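Local structure of KLLA0F12672p (4M3O) at residues Lys114-Gln126 against Pro145-Ala157. The protein probably dephosphorylates tyrosine and serine residues of the RNA polymerase II C-terminal domain repeats, this chain being its zinc-binding N-terminal domain. Sequence-based numbering, arbitrary orientation.
With ZN (zinc ion), chain C.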
ATOM      1  N   LYS A 114     -15.962  -6.474  -7.736  1.00 35.80           N
ATOM      2  CA  LYS A 114     -15.182  -6.332  -8.962  1.00 39.39           C
ATOM      3  C   LYS A 114     -14.593  -4.885  -9.080  1.00 35.22           C
ATOM      4  O   LYS A 114     -13.512  -4.636  -9.673  1.00 38.27           O
ATOM      5  CB  LYS A 114     -16.067  -6.627 -10.162  1.00 47.73           C
ATOM      6  CG  LYS A 114     -15.320  -6.750 -11.476  1.00 49.58           C
ATOM      7  CD  LYS A 114     -16.181  -6.159 -12.573  1.00 64.16           C
ATOM      8  CE  LYS A 114     -16.219  -4.631 -12.471  1.00 66.74           C
ATOM      9  NZ  LYS A 114     -16.663  -4.036 -13.753  1.00 71.56           N
ATOM     10  N   ALA A 115     -15.332  -3.962  -8.522  1.00 32.73           N
ATOM     11  CA  ALA A 115     -15.025  -2.564  -8.526  1.00 36.39           C
ATOM     12  C   ALA A 115     -13.671  -2.364  -7.809  1.00 36.57           C
ATOM     13  O   ALA A 115     -12.750  -1.705  -8.367  1.00 34.79           O
ATOM     14  CB  ALA A 115     -16.168  -1.798  -7.846  1.00 38.18           C
ATOM     15  N   HIS A 116     -13.524  -2.996  -6.645  1.00 33.63           N
ATOM     16  CA  HIS A 116     -12.262  -2.908  -5.855  1.00 33.48           C
ATOM     17  C   HIS A 116     -11.133  -3.676  -6.491  1.00 34.69           C
ATOM     18  O   HIS A 116      -9.994  -3.210  -6.452  1.00 34.79           O
ATOM     19  CB  HIS A 116     -12.484  -3.194  -4.365  1.00 36.23           C
ATOM     20  CG  HIS A 116     -12.955  -1.988  -3.611  1.00 39.17           C
ATOM     21  ND1 HIS A 116     -13.127  -1.958  -2.252  1.00 41.14           N
ATOM     22  CD2 HIS A 116     -13.202  -0.722  -4.040  1.00 43.46           C
ATOM     23  CE1 HIS A 116     -13.512  -0.747  -1.875  1.00 44.39           C
ATOM     24  NE2 HIS A 116     -13.557   0.025  -2.946  1.00 42.98           N
ATOM     25  N   PHE A 117     -11.436  -4.819  -7.124  1.00 31.78           N
ATOM     26  CA  PHE A 117     -10.489  -5.409  -8.088  1.00 37.33           C
ATOM     27  C   PHE A 117      -9.940  -4.363  -9.121  1.00 32.57           C
ATOM     28  O   PHE A 117      -8.753  -4.227  -9.268  1.00 29.95           O
ATOM     29  CB  PHE A 117     -11.124  -6.617  -8.812  1.00 37.45           C
ATOM     30  CG  PHE A 117     -10.261  -7.211  -9.875  1.00 36.60           C
ATOM     31  CD1 PHE A 117      -8.948  -7.511  -9.649  1.00 35.98           C
ATOM     32  CD2 PHE A 117     -10.796  -7.478 -11.126  1.00 39.99           C
ATOM     33  CE1 PHE A 117      -8.160  -8.074 -10.651  1.00 39.44           C
ATOM     34  CE2 PHE A 117     -10.025  -8.016 -12.117  1.00 41.45           C
ATOM     35  CZ  PHE A 117      -8.722  -8.347 -11.896  1.00 39.04           C
ATOM     36  N   ARG A 118     -10.821  -3.635  -9.796  1.00 31.71           N
ATOM     37  CA  ARG A 118     -10.399  -2.667 -10.832  1.00 31.32           C
ATOM     38  C   ARG A 118      -9.651  -1.466 -10.230  1.00 27.93           C
ATOM     39  O   ARG A 118      -8.673  -0.984 -10.781  1.00 30.31           O
ATOM     40  CB  ARG A 118     -11.637  -2.215 -11.667  1.00 32.19           C
ATOM     41  CG  ARG A 118     -12.310  -3.310 -12.480  1.00 32.75           C
ATOM     42  CD  ARG A 118     -11.311  -3.948 -13.460  1.00 36.65           C
ATOM     43  NE  ARG A 118     -11.951  -4.585 -14.613  1.00 35.00           N
ATOM     44  CZ  ARG A 118     -11.347  -5.462 -15.431  1.00 38.67           C
ATOM     45  NH1 ARG A 118     -10.108  -5.897 -15.228  1.00 37.03           N
ATOM     46  NH2 ARG A 118     -11.983  -5.913 -16.494  1.00 41.03           N
ATOM     47  N   CYS A 119     -10.125  -0.953  -9.099  1.00 27.29           N
ATOM     48  CA  CYS A 119      -9.463   0.173  -8.453  1.00 30.29           C
ATOM     49  C   CYS A 119      -8.035  -0.198  -8.059  1.00 30.68           C
ATOM     50  O   CYS A 119      -7.097   0.607  -8.163  1.00 28.70           O
ATOM     51  CB  CYS A 119     -10.248   0.627  -7.216  1.00 31.14           C
ATOM     52  SG  CYS A 119     -11.871   1.327  -7.515  1.00 39.87           S
ATOM     53  N   SER A 120      -7.901  -1.444  -7.598  1.00 31.17           N
ATOM     54  CA  SER A 120      -6.641  -2.019  -7.202  1.00 30.43           C
ATOM     55  C   SER A 120      -5.650  -2.199  -8.344  1.00 26.78           C
ATOM     56  O   SER A 120      -4.475  -1.775  -8.240  1.00 26.09           O
ATOM     57  CB  SER A 120      -6.854  -3.372  -6.441  1.00 29.74           C
ATOM     58  OG  SER A 120      -5.573  -3.775  -5.936  1.00 30.50           O
ATOM     59  N   GLN A 121      -6.098  -2.783  -9.431  1.00 28.13           N
ATOM     60  CA  GLN A 121      -5.332  -2.836 -10.679  1.00 31.46           C
ATOM     61  C   GLN A 121      -4.919  -1.427 -11.230  1.00 33.70           C
ATOM     62  O   GLN A 121      -3.767  -1.192 -11.614  1.00 33.91           O
ATOM     63  CB  GLN A 121      -6.258  -3.392 -11.778  1.00 32.99           C
ATOM     64  CG  GLN A 121      -6.534  -4.864 -11.643  1.00 36.75           C
ATOM     65  CD  GLN A 121      -7.265  -5.372 -12.885  1.00 40.16           C
ATOM     66  OE1 GLN A 121      -8.309  -4.850 -13.270  1.00 32.99           O
ATOM     67  NE2 GLN A 121      -6.666  -6.324 -13.556  1.00 40.16           N
ATOM     68  N   PHE A 122      -5.883  -0.511 -11.211  1.00 30.40           N
ATOM     69  CA  PHE A 122      -5.680   0.852 -11.672  1.00 32.38           C
ATOM     70  C   PHE A 122      -4.539   1.489 -10.891  1.00 33.25           C
ATOM     71  O   PHE A 122      -3.614   2.100 -11.476  1.00 27.46           O
ATOM     72  CB  PHE A 122      -6.982   1.636 -11.510  1.00 32.46           C
ATOM     73  CG  PHE A 122      -6.972   3.028 -12.107  1.00 32.97           C
ATOM     74  CD1 PHE A 122      -6.597   4.127 -11.350  1.00 35.21           C
ATOM     75  CD2 PHE A 122      -7.395   3.268 -13.436  1.00 39.75           C
ATOM     76  CE1 PHE A 122      -6.648   5.427 -11.888  1.00 32.75           C
ATOM     77  CE2 PHE A 122      -7.394   4.572 -13.985  1.00 37.51           C
ATOM     78  CZ  PHE A 122      -7.032   5.641 -13.186  1.00 35.41           C
ATOM     79  N   TYR A 123      -4.576   1.315  -9.573  1.00 32.12           N
ATOM     80  CA  TYR A 123      -3.509   1.856  -8.721  1.00 29.64           C
ATOM     81  C   TYR A 123      -2.177   1.153  -8.997  1.00 29.72           C
ATOM     82  O   TYR A 123      -1.169   1.807  -9.119  1.00 30.59           O
ATOM     83  CB  TYR A 123      -3.898   1.717  -7.263  1.00 31.35           C
ATOM     84  CG  TYR A 123      -2.980   2.298  -6.242  1.00 30.82           C
ATOM     85  CD1 TYR A 123      -2.929   3.672  -6.023  1.00 31.38           C
ATOM     86  CD2 TYR A 123      -2.177   1.472  -5.457  1.00 34.57           C
ATOM     87  CE1 TYR A 123      -2.080   4.191  -5.063  1.00 31.55           C
ATOM     88  CE2 TYR A 123      -1.337   1.982  -4.462  1.00 36.98           C
ATOM     89  CZ  TYR A 123      -1.291   3.361  -4.279  1.00 33.12           C
ATOM     90  OH  TYR A 123      -0.488   3.868  -3.279  1.00 30.14           O
ATOM     91  N   GLN A 124      -2.181  -0.181  -9.071  1.00 30.16           N
ATOM     92  CA  GLN A 124      -0.952  -0.958  -9.230  1.00 31.44           C
ATOM     93  C   GLN A 124      -0.292  -0.657 -10.527  1.00 31.67           C
ATOM     94  O   GLN A 124       0.940  -0.524 -10.580  1.00 34.32           O
ATOM     95  CB  GLN A 124      -1.213  -2.469  -9.115  1.00 34.82           C
ATOM     96  CG  GLN A 124       0.087  -3.210  -9.225  1.00 37.96           C
ATOM     97  CD  GLN A 124      -0.072  -4.692  -9.349  1.00 41.05           C
ATOM     98  OE1 GLN A 124      -0.843  -5.139 -10.145  1.00 39.66           O
ATOM     99  NE2 GLN A 124       0.729  -5.462  -8.602  1.00 37.88           N
ATOM    100  N   PHE A 125      -1.086  -0.597 -11.605  1.00 30.93           N
ATOM    101  CA  PHE A 125      -0.523  -0.252 -12.919  1.00 35.50           C
ATOM    102  C   PHE A 125       0.323   1.024 -12.889  1.00 31.70           C
ATOM    103  O   PHE A 125       1.249   1.155 -13.684  1.00 35.15           O
ATOM    104  CB  PHE A 125      -1.632  -0.067 -13.966  1.00 35.52           C
ATOM    105  CG  PHE A 125      -2.376  -1.315 -14.290  1.00 41.32           C
ATOM    106  CD1 PHE A 125      -1.776  -2.531 -14.226  1.00 45.94           C
ATOM    107  CD2 PHE A 125      -3.678  -1.244 -14.744  1.00 44.57           C
ATOM    108  CE1 PHE A 125      -2.471  -3.690 -14.546  1.00 58.16           C
ATOM    109  CE2 PHE A 125      -4.383  -2.370 -15.076  1.00 45.01           C
ATOM    110  CZ  PHE A 125      -3.776  -3.610 -14.993  1.00 51.16           C
ATOM    111  N   GLN A 126       0.060   1.942 -11.968  1.00 29.98           N
ATOM    112  CA  GLN A 126       0.814   3.171 -11.995  1.00 32.09           C
ATOM    113  C   GLN A 126       2.045   3.123 -11.091  1.00 34.89           C
ATOM    114  O   GLN A 126       2.792   4.047 -11.049  1.00 33.60           O
ATOM    115  CB  GLN A 126      -0.055   4.343 -11.536  1.00 33.58           C
ATOM    116  CG  GLN A 126      -1.276   4.573 -12.428  1.00 32.62           C
ATOM    117  CD  GLN A 126      -2.229   5.503 -11.718  1.00 32.63           C
ATOM    118  OE1 GLN A 126      -1.987   6.669 -11.662  1.00 32.85           O
ATOM    119  NE2 GLN A 126      -3.305   4.987 -11.160  1.00 34.07           N
ATOM    120  N   PRO A 145       7.544  13.185  -6.254  1.00 55.11           N
ATOM    121  CA  PRO A 145       7.284  12.024  -7.087  1.00 55.99           C
ATOM    122  C   PRO A 145       7.354  12.406  -8.536  1.00 56.46           C
ATOM    123  O   PRO A 145       7.123  13.523  -8.876  1.00 50.61           O
ATOM    124  CB  PRO A 145       5.851  11.676  -6.760  1.00 58.21           C
ATOM    125  CG  PRO A 145       5.547  12.347  -5.499  1.00 60.78           C
ATOM    126  CD  PRO A 145       6.429  13.526  -5.386  1.00 59.02           C
ATOM    127  N   PRO A 146       7.657  11.463  -9.386  1.00 59.55           N
ATOM    128  CA  PRO A 146       7.730  11.733 -10.805  1.00 67.51           C
ATOM    129  C   PRO A 146       6.372  11.666 -11.473  1.00 73.15           C
ATOM    130  O   PRO A 146       6.324  11.352 -12.642  1.00 77.55           O
ATOM    131  CB  PRO A 146       8.579  10.594 -11.310  1.00 72.00           C
ATOM    132  CG  PRO A 146       8.220   9.467 -10.422  1.00 69.52           C
ATOM    133  CD  PRO A 146       7.961  10.063  -9.081  1.00 63.84           C
ATOM    134  N   SER A 147       5.305  11.943 -10.746  1.00 66.44           N
ATOM    135  CA  SER A 147       3.989  12.083 -11.321  1.00 60.45           C
ATOM    136  C   SER A 147       2.984  11.833 -10.253  1.00 55.94           C
ATOM    137  O   SER A 147       3.289  11.213  -9.269  1.00 55.43           O
ATOM    138  CB  SER A 147       3.782  11.122 -12.463  1.00 59.47           C
ATOM    139  OG  SER A 147       3.861   9.797 -12.024  1.00 63.27           O
ATOM    140  N   GLU A 148       1.787  12.335 -10.440  1.00 47.67           N
ATOM    141  CA  GLU A 148       0.774  12.179  -9.443  1.00 51.08           C
ATOM    142  C   GLU A 148      -0.061  10.981  -9.774  1.00 45.72           C
ATOM    143  O   GLU A 148      -0.537  10.841 -10.866  1.00 41.94           O
ATOM    144  CB  GLU A 148      -0.093  13.412  -9.346  1.00 61.69           C
ATOM    145  CG  GLU A 148      -1.506  13.090  -8.922  1.00 77.21           C
ATOM    146  CD  GLU A 148      -1.816  13.443  -7.489  1.00 81.27           C
ATOM    147  OE1 GLU A 148      -2.621  14.357  -7.245  1.00 95.89           O
ATOM    148  OE2 GLU A 148      -1.270  12.786  -6.598  1.00 81.52           O
ATOM    149  N   ILE A 149      -0.211  10.111  -8.802  1.00 39.60           N
ATOM    150  CA  ILE A 149      -0.869   8.842  -8.988  1.00 40.87           C
ATOM    151  C   ILE A 149      -2.361   9.174  -8.993  1.00 35.23           C
ATOM    152  O   ILE A 149      -2.779  10.040  -8.253  1.00 40.34           O
ATOM    153  CB  ILE A 149      -0.523   7.816  -7.856  1.00 46.80           C
ATOM    154  CG1 ILE A 149       0.980   7.675  -7.690  1.00 55.84           C
ATOM    155  CG2 ILE A 149      -1.069   6.422  -8.176  1.00 43.58           C
ATOM    156  CD1 ILE A 149       1.779   7.236  -8.911  1.00 64.18           C
ATOM    157  N   GLN A 150      -3.122   8.472  -9.818  1.00 33.38           N
ATOM    158  CA  GLN A 150      -4.561   8.697  -9.994  1.00 36.41           C
ATOM    159  C   GLN A 150      -5.301   7.546  -9.294  1.00 34.43           C
ATOM    160  O   GLN A 150      -4.862   6.392  -9.397  1.00 33.21           O
ATOM    161  CB  GLN A 150      -4.913   8.575 -11.455  1.00 34.90           C
ATOM    162  CG  GLN A 150      -4.163   9.420 -12.438  1.00 41.79           C
ATOM    163  CD  GLN A 150      -4.640  10.816 -12.293  1.00 42.98           C
ATOM    164  OE1 GLN A 150      -5.769  11.187 -12.719  1.00 35.08           O
ATOM    165  NE2 GLN A 150      -3.855  11.567 -11.545  1.00 46.23           N
ATOM    166  N   LEU A 151      -6.423   7.849  -8.667  1.00 34.21           N
ATOM    167  CA  LEU A 151      -7.233   6.820  -8.001  1.00 35.00           C
ATOM    168  C   LEU A 151      -8.569   6.684  -8.748  1.00 33.70           C
ATOM    169  O   LEU A 151      -9.173   7.654  -9.078  1.00 27.87           O
ATOM    170  CB  LEU A 151      -7.541   7.257  -6.568  1.00 35.31           C
ATOM    171  CG  LEU A 151      -6.313   7.319  -5.681  1.00 37.48           C
ATOM    172  CD1 LEU A 151      -6.731   7.656  -4.270  1.00 45.16           C
ATOM    173  CD2 LEU A 151      -5.521   6.057  -5.672  1.00 40.19           C
ATOM    174  N   LEU A 152      -9.037   5.493  -8.982  1.00 29.14           N
ATOM    175  CA  LEU A 152     -10.270   5.299  -9.679  1.00 34.07           C
ATOM    176  C   LEU A 152     -11.477   5.391  -8.771  1.00 35.12           C
ATOM    177  O   LEU A 152     -11.540   4.704  -7.797  1.00 36.37           O
ATOM    178  CB  LEU A 152     -10.234   3.941 -10.336  1.00 32.23           C
ATOM    179  CG  LEU A 152     -11.479   3.470 -11.035  1.00 35.44           C
ATOM    180  CD1 LEU A 152     -11.772   4.358 -12.221  1.00 34.59           C
ATOM    181  CD2 LEU A 152     -11.315   2.043 -11.455  1.00 34.94           C
ATOM    182  N   GLU A 153     -12.435   6.244  -9.102  1.00 36.14           N
ATOM    183  CA  GLU A 153     -13.688   6.314  -8.351  1.00 36.19           C
ATOM    184  C   GLU A 153     -14.420   4.957  -8.446  1.00 38.57           C
ATOM    185  O   GLU A 153     -14.532   4.353  -9.554  1.00 33.01           O
ATOM    186  CB  GLU A 153     -14.576   7.420  -8.927  1.00 36.71           C
ATOM    187  CG  GLU A 153     -14.002   8.849  -8.780  1.00 41.45           C
ATOM    188  CD  GLU A 153     -12.969   9.236  -9.863  1.00 44.81           C
ATOM    189  OE1 GLU A 153     -12.724   8.393 -10.772  1.00 39.30           O
ATOM    190  OE2 GLU A 153     -12.444  10.392  -9.835  1.00 39.85           O
ATOM    191  N   GLU A 154     -14.957   4.489  -7.329  1.00 38.09           N
ATOM    192  CA  GLU A 154     -15.639   3.200  -7.308  1.00 42.24           C
ATOM    193  C   GLU A 154     -16.791   3.176  -8.248  1.00 42.42           C
ATOM    194  O   GLU A 154     -17.001   2.170  -8.971  1.00 40.32           O
ATOM    195  CB  GLU A 154     -16.270   2.892  -5.933  1.00 50.75           C
ATOM    196  CG  GLU A 154     -15.376   2.168  -4.971  1.00 59.57           C
ATOM    197  CD  GLU A 154     -14.825   3.096  -3.919  1.00 63.98           C
ATOM    198  OE1 GLU A 154     -14.692   4.303  -4.266  1.00 77.63           O
ATOM    199  OE2 GLU A 154     -14.551   2.615  -2.767  1.00 55.46           O
ATOM    200  N   VAL A 155     -17.544   4.278  -8.273  1.00 33.94           N
ATOM    201  CA  VAL A 155     -18.671   4.347  -9.225  1.00 40.62           C
ATOM    202  C   VAL A 155     -18.261   4.088 -10.693  1.00 40.35           C
ATOM    203  O   VAL A 155     -19.077   3.562 -11.492  1.00 41.52           O
ATOM    204  CB  VAL A 155     -19.549   5.630  -9.016  1.00 44.48           C
ATOM    205  CG1 VAL A 155     -18.927   6.877  -9.628  1.00 40.83           C
ATOM    206  CG2 VAL A 155     -20.973   5.395  -9.530  1.00 48.51           C
ATOM    207  N   LEU A 156     -17.018   4.425 -11.053  1.00 37.37           N
ATOM    208  CA  LEU A 156     -16.569   4.235 -12.447  1.00 39.46           C
ATOM    209  C   LEU A 156     -15.885   2.882 -12.612  1.00 45.44           C
ATOM    210  O   LEU A 156     -15.432   2.544 -13.706  1.00 44.05           O
ATOM    211  CB  LEU A 156     -15.612   5.347 -12.896  1.00 36.25           C
ATOM    212  CG  LEU A 156     -16.307   6.696 -12.837  1.00 33.83           C
ATOM    213  CD1 LEU A 156     -15.269   7.711 -13.217  1.00 33.29           C
ATOM    214  CD2 LEU A 156     -17.555   6.777 -13.754  1.00 39.65           C
ATOM    215  N   ALA A 157     -15.814   2.105 -11.536  1.00 41.02           N
ATOM    216  CA  ALA A 157     -15.057   0.881 -11.620  1.00 43.92           C
ATOM    217  C   ALA A 157     -15.972  -0.324 -11.787  1.00 48.86           C
ATOM    218  O   ALA A 157     -15.465  -1.417 -12.005  1.00 58.61           O
ATOM    219  CB  ALA A 157     -14.216   0.733 -10.384  1.00 44.06           C
TER
HETATM  220 ZN    ZN C 300     -13.025  -3.728  -0.894  1.00 39.82          ZN
HETATM  221  O   HOH W   1      -7.550   3.332  -7.670  1.00 33.24           O
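Gln126 and Gln150 pair segment 114-126, largely helical, with the extended tail 145-157 that runs antiparallel to it, in the zinc-finger domain of the Rtr1/RPAP2 family. The Gln126 amide meets the backbone of Gln150 through both its polar atoms: OE1 accepts from Gln150 N at 2.8 Å, and NE2 donates to Gln150 O at 2.7 Å, both bonds being nearly straight. The same NE2 also donates to Phe122 O, which it meets from above the carbonyl plane, so three bonds fix the rotation of the amide. Replacing Gln126 by alanine removes the amide, which would probably leave Gln150 N and O without these mates and its backbone less firmly held there.

Leu152 CB lies over one face of the Phe122 ring in a CH-pi contact, 4.0 Å from the centroid and 21° off the normal, while Gln150 O sits at the edge; chi1 of -173°, setting Phe122 CG opposite the backbone N, places the ring there. Tyr123 CD1 touches Leu151 CD2 at 3.5 Å, and its hydroxyl bonds to Met49 O in helix 46-52. One water bridges Cys119 O and Leu152 N.

Farther along, His116 binds zinc through ND1, with Cys74, Cys79 and Cys112 completing the site. Glu154 is a second-shell partner probably helping to orient the imidazole: its OE2 accepts from His116 NE2 at 2.8 Å and lies almost in the ring plane, whereas NE2 comes to the anti side of the carboxylate, 32° out of its plane.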